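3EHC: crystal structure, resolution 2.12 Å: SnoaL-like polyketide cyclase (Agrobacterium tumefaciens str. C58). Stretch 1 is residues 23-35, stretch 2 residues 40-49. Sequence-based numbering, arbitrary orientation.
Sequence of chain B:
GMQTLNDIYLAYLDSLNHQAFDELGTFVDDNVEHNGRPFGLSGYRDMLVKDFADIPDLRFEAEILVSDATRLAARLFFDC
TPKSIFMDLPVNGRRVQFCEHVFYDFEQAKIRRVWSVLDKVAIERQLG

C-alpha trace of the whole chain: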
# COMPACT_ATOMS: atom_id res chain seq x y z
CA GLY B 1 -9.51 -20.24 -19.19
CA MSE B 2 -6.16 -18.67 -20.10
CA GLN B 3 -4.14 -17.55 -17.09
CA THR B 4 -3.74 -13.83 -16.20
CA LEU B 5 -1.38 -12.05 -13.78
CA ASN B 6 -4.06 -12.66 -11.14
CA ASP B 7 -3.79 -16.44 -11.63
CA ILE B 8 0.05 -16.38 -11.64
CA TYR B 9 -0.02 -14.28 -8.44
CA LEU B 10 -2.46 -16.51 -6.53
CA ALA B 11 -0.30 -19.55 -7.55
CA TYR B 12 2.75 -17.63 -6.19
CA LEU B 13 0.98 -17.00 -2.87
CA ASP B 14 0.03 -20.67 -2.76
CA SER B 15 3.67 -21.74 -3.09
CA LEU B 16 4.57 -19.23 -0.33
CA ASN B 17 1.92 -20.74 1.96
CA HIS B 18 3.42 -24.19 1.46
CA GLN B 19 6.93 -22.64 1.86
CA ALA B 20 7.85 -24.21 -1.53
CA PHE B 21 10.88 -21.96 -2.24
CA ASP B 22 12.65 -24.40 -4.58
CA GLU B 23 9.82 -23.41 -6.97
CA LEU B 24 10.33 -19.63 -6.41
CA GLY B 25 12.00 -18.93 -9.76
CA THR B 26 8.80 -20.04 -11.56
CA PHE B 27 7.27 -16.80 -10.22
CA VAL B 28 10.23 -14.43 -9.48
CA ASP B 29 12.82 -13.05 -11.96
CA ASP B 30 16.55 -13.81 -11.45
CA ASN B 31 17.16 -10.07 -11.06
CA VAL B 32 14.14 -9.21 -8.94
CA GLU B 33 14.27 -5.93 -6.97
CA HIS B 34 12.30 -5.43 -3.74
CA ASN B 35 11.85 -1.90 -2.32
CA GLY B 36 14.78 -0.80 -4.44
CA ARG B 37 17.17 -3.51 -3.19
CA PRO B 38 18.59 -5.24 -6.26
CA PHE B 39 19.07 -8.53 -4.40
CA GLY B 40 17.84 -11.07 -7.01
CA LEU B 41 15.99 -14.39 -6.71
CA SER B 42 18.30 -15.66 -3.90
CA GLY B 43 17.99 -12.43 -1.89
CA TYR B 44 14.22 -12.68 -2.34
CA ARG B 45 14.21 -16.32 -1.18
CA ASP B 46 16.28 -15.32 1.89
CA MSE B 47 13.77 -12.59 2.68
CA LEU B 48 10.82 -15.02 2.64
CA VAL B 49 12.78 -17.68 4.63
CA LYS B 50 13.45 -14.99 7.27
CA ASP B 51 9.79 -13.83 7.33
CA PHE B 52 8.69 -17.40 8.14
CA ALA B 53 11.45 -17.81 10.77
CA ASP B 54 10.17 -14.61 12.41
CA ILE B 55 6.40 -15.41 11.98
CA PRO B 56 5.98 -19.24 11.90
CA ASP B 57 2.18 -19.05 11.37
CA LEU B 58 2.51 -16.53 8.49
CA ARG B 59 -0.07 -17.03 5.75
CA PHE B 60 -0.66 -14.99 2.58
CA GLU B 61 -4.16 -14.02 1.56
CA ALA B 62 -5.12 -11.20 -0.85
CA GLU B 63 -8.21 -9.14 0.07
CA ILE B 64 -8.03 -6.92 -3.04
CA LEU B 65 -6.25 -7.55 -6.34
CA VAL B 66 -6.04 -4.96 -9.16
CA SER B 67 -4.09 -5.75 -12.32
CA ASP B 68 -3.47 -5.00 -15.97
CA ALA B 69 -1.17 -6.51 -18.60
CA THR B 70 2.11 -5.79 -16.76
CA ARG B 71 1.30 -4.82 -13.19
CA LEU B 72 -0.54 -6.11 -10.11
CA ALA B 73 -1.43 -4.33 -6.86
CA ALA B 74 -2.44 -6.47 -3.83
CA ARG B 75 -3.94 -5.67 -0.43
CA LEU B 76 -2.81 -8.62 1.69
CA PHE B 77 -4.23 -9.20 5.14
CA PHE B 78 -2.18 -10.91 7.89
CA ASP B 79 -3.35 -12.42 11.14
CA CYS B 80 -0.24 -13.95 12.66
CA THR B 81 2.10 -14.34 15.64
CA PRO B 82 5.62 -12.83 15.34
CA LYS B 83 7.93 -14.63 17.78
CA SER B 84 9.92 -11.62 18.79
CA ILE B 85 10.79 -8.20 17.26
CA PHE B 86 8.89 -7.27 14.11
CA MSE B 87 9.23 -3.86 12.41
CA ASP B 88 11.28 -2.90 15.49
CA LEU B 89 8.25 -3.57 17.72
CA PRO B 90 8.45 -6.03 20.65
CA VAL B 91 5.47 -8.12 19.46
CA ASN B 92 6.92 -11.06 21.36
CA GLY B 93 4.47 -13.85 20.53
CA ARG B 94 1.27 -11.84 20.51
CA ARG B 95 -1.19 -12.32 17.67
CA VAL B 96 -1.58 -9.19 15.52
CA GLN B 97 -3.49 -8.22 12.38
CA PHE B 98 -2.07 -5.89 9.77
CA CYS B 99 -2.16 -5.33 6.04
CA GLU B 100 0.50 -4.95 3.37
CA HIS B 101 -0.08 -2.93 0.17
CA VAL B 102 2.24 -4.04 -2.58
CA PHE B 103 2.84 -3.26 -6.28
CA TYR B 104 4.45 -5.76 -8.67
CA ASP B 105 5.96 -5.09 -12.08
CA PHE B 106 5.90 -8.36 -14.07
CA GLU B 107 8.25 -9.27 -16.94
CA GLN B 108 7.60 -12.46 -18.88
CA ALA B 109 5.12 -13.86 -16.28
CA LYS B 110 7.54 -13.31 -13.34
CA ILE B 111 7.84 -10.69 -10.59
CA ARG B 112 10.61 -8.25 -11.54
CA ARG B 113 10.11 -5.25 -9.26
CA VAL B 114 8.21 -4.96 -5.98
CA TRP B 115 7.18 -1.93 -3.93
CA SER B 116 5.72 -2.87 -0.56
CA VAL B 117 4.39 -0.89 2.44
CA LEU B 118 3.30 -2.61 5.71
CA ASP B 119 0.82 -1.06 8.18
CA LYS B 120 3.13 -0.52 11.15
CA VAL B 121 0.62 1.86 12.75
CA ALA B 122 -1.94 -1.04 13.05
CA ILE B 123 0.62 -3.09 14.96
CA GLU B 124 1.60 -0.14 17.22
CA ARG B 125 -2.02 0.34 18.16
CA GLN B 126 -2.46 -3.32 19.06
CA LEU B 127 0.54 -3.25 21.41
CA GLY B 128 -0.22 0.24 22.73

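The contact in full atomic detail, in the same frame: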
# COMPACT_ATOMS: atom_id res chain seq x y z
N GLU B 23 10.65 -23.80 -5.82
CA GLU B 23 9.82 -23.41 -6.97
C GLU B 23 9.83 -21.89 -7.25
O GLU B 23 9.24 -21.46 -8.25
CB GLU B 23 8.35 -23.84 -6.74
CG GLU B 23 8.17 -25.29 -6.25
N LEU B 24 10.49 -21.10 -6.40
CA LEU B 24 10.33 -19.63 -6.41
C LEU B 24 10.62 -18.97 -7.76
O LEU B 24 9.91 -18.04 -8.17
CB LEU B 24 11.20 -19.00 -5.32
CG LEU B 24 11.06 -17.52 -5.00
CD1 LEU B 24 9.62 -17.14 -4.65
CD2 LEU B 24 12.00 -17.20 -3.84
N GLY B 25 11.65 -19.44 -8.44
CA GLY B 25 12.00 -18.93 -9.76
C GLY B 25 10.98 -19.12 -10.88
O GLY B 25 11.13 -18.52 -11.95
N THR B 26 9.96 -19.96 -10.66
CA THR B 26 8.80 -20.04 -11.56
C THR B 26 8.06 -18.71 -11.59
O THR B 26 7.55 -18.31 -12.63
CB THR B 26 7.82 -21.18 -11.12
OG1 THR B 26 8.39 -22.44 -11.51
CG2 THR B 26 6.42 -21.04 -11.76
N PHE B 27 8.06 -18.01 -10.44
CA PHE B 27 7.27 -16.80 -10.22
C PHE B 27 8.09 -15.50 -10.10
O PHE B 27 7.55 -14.42 -10.26
CB PHE B 27 6.46 -16.98 -8.94
CG PHE B 27 5.61 -18.22 -8.91
CD1 PHE B 27 4.48 -18.32 -9.70
CD2 PHE B 27 5.93 -19.28 -8.07
CE1 PHE B 27 3.70 -19.45 -9.67
CE2 PHE B 27 5.14 -20.42 -8.04
CZ PHE B 27 4.03 -20.50 -8.84
N VAL B 28 9.39 -15.61 -9.81
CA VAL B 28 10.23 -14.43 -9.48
C VAL B 28 11.46 -14.42 -10.40
O VAL B 28 12.13 -15.43 -10.55
CB VAL B 28 10.63 -14.42 -7.96
CG1 VAL B 28 11.59 -13.29 -7.60
CG2 VAL B 28 9.37 -14.30 -7.09
N ASP B 29 11.70 -13.27 -11.04
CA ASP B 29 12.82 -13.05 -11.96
C ASP B 29 14.17 -13.24 -11.26
O ASP B 29 14.28 -13.03 -10.03
CB ASP B 29 12.72 -11.64 -12.55
CG ASP B 29 13.65 -11.42 -13.75
OD1 ASP B 29 14.80 -10.95 -13.56
OD2 ASP B 29 13.20 -11.66 -14.90
N ASP B 30 15.19 -13.65 -12.01
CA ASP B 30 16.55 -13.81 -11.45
C ASP B 30 17.09 -12.51 -10.84
O ASP B 30 17.84 -12.52 -9.86
CB ASP B 30 17.54 -14.29 -12.51
CG ASP B 30 17.35 -15.74 -12.90
OD1 ASP B 30 16.58 -16.48 -12.24
OD2 ASP B 30 17.99 -16.13 -13.89
N ASN B 31 16.70 -11.39 -11.45
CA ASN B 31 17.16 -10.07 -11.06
C ASN B 31 16.09 -9.23 -10.38
O ASN B 31 16.11 -8.01 -10.47
CB ASN B 31 17.66 -9.33 -12.30
CG ASN B 31 18.91 -9.93 -12.85
OD1 ASN B 31 19.85 -10.19 -12.11
ND2 ASN B 31 18.92 -10.17 -14.15
N VAL B 32 15.17 -9.89 -9.68
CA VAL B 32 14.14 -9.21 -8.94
C VAL B 32 14.72 -8.14 -7.98
O VAL B 32 15.79 -8.33 -7.36
CB VAL B 32 13.23 -10.20 -8.19
CG1 VAL B 32 14.01 -10.97 -7.13
CG2 VAL B 32 12.02 -9.46 -7.58
N GLU B 33 14.01 -7.02 -7.91
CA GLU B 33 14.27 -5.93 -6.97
C GLU B 33 13.08 -5.79 -6.04
O GLU B 33 11.94 -5.82 -6.50
CB GLU B 33 14.34 -4.62 -7.74
CG GLU B 33 15.67 -4.09 -7.99
CD GLU B 33 15.62 -2.91 -8.93
OE1 GLU B 33 15.42 -3.14 -10.15
OE2 GLU B 33 15.76 -1.77 -8.42
N HIS B 34 13.34 -5.63 -4.73
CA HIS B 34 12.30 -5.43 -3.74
C HIS B 34 12.61 -4.17 -2.96
O HIS B 34 13.68 -4.08 -2.37
CB HIS B 34 12.21 -6.60 -2.77
CG HIS B 34 10.99 -6.56 -1.88
ND1 HIS B 34 10.93 -5.79 -0.74
CD2 HIS B 34 9.79 -7.18 -1.98
CE1 HIS B 34 9.75 -5.95 -0.16
NE2 HIS B 34 9.03 -6.78 -0.90
N ASN B 35 11.67 -3.23 -2.94
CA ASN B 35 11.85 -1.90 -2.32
C ASN B 35 13.20 -1.29 -2.64
O ASN B 35 13.92 -0.82 -1.75
CB ASN B 35 11.63 -1.95 -0.81
CG ASN B 35 10.18 -2.09 -0.47
OD1 ASN B 35 9.33 -2.02 -1.35
ND2 ASN B 35 9.88 -2.30 0.78
N GLY B 40 18.05 -9.89 -6.18
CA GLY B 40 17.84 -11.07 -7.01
C GLY B 40 17.00 -12.17 -6.38
O GLY B 40 16.59 -12.07 -5.23
N LEU B 41 16.80 -13.24 -7.15
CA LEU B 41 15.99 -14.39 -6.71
C LEU B 41 16.46 -14.94 -5.36
O LEU B 41 15.63 -15.25 -4.51
CB LEU B 41 16.04 -15.51 -7.77
CG LEU B 41 15.10 -16.72 -7.60
CD1 LEU B 41 13.65 -16.30 -7.67
CD2 LEU B 41 15.40 -17.72 -8.69
N SER B 42 17.78 -15.07 -5.16
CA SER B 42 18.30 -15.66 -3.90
C SER B 42 18.14 -14.73 -2.69
O SER B 42 17.84 -15.18 -1.59
CB SER B 42 19.76 -16.17 -4.05
OG SER B 42 20.68 -15.11 -4.20
N GLY B 43 18.29 -13.42 -2.92
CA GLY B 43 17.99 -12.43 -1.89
C GLY B 43 16.52 -12.40 -1.51
O GLY B 43 16.19 -12.19 -0.35
N TYR B 44 15.66 -12.61 -2.50
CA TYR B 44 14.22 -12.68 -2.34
C TYR B 44 13.82 -13.93 -1.56
O TYR B 44 12.98 -13.86 -0.65
CB TYR B 44 13.55 -12.64 -3.72
CG TYR B 44 12.13 -12.14 -3.74
CD1 TYR B 44 11.08 -12.98 -3.38
CD2 TYR B 44 11.82 -10.83 -4.13
CE1 TYR B 44 9.76 -12.55 -3.39
CE2 TYR B 44 10.48 -10.38 -4.14
CZ TYR B 44 9.45 -11.25 -3.76
OH TYR B 44 8.12 -10.88 -3.76
N ARG B 45 14.42 -15.06 -1.91
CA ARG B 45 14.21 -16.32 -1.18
C ARG B 45 14.63 -16.18 0.28
O ARG B 45 13.92 -16.62 1.17
CB ARG B 45 15.00 -17.46 -1.84
CG ARG B 45 14.79 -18.84 -1.20
CD ARG B 45 15.54 -19.97 -1.95
NE ARG B 45 15.00 -20.20 -3.30
CZ ARG B 45 15.61 -19.87 -4.45
NH1 ARG B 45 16.80 -19.26 -4.47
NH2 ARG B 45 15.01 -20.14 -5.61
N ASP B 46 15.78 -15.55 0.52
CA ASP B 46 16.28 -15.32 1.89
C ASP B 46 15.32 -14.48 2.70
O ASP B 46 15.14 -14.71 3.88
CB ASP B 46 17.64 -14.58 1.89
CG ASP B 46 18.76 -15.39 1.30
OD1 ASP B 46 18.66 -16.64 1.21
OD2 ASP B 46 19.77 -14.75 0.93
N MSE B 47 14.77 -13.46 2.06
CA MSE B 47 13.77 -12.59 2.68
C MSE B 47 12.54 -13.34 3.14
O MSE B 47 12.09 -13.15 4.26
CB MSE B 47 13.37 -11.47 1.72
CG MSE B 47 12.19 -10.62 2.18
SE MSE B 47 11.55 -9.39 0.80
CE MSE B 47 10.54 -10.60 -0.38
N LEU B 48 11.98 -14.20 2.29
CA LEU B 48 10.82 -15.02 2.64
C LEU B 48 11.14 -16.09 3.70
O LEU B 48 10.32 -16.34 4.57
CB LEU B 48 10.20 -15.68 1.40
CG LEU B 48 9.79 -14.78 0.24
CD1 LEU B 48 9.61 -15.64 -1.04
CD2 LEU B 48 8.52 -14.02 0.61
N VAL B 49 12.32 -16.71 3.62
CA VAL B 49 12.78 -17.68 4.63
C VAL B 49 12.86 -17.00 6.02
O VAL B 49 12.52 -17.59 7.04
CB VAL B 49 14.15 -18.31 4.24
CG1 VAL B 49 14.86 -18.93 5.45
CG2 VAL B 49 13.97 -19.36 3.15

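A helix that packs against two short strands joined by a tight turn commonly combines an apolar stripe along its flank with a few backbone hydrogen bonds at one end, and this polyketide cyclase fold offers a compact example. The axes of helix 40-49 and strand 32-34 approach to 7.5 Å, with their N-to-C directions at 43°. At the centre, Leu41 CD1 lies 3.6 Å from Val28 CB and 3.9 Å from Leu24 CG, so a single methyl touches two buried side chains at once. One turn further along the helix, Tyr44 presents a ring face to Val28, whose CG1 sits 4.2 Å from the ring centroid in a CH-pi contact, while Val32 CG2 approaches Tyr44 CD2 at 3.7 Å. Leu24 reaches along the helix as well, its CD1 3.9 Å from Leu48 CD1.

The apolar surface continues to His34. The selenium of Met47, a selenomethionine, stands almost on the normal of the imidazole, with SE 3.8 Å from the His34 ring centroid, a polarisable atom against a pi face.

The polar edge lies where the chain turns a corner at Asp30 and Asn31, helped by a bond from Asn31 N to Asp29 OD1 (2.9 Å). Here backbone meets backbone: Leu41 N donates to Asp30 O and Gly40 N to Val32 O, both at 3.0 Å. Gly40 has positive phi, and a CB there would clash with Asp30 O.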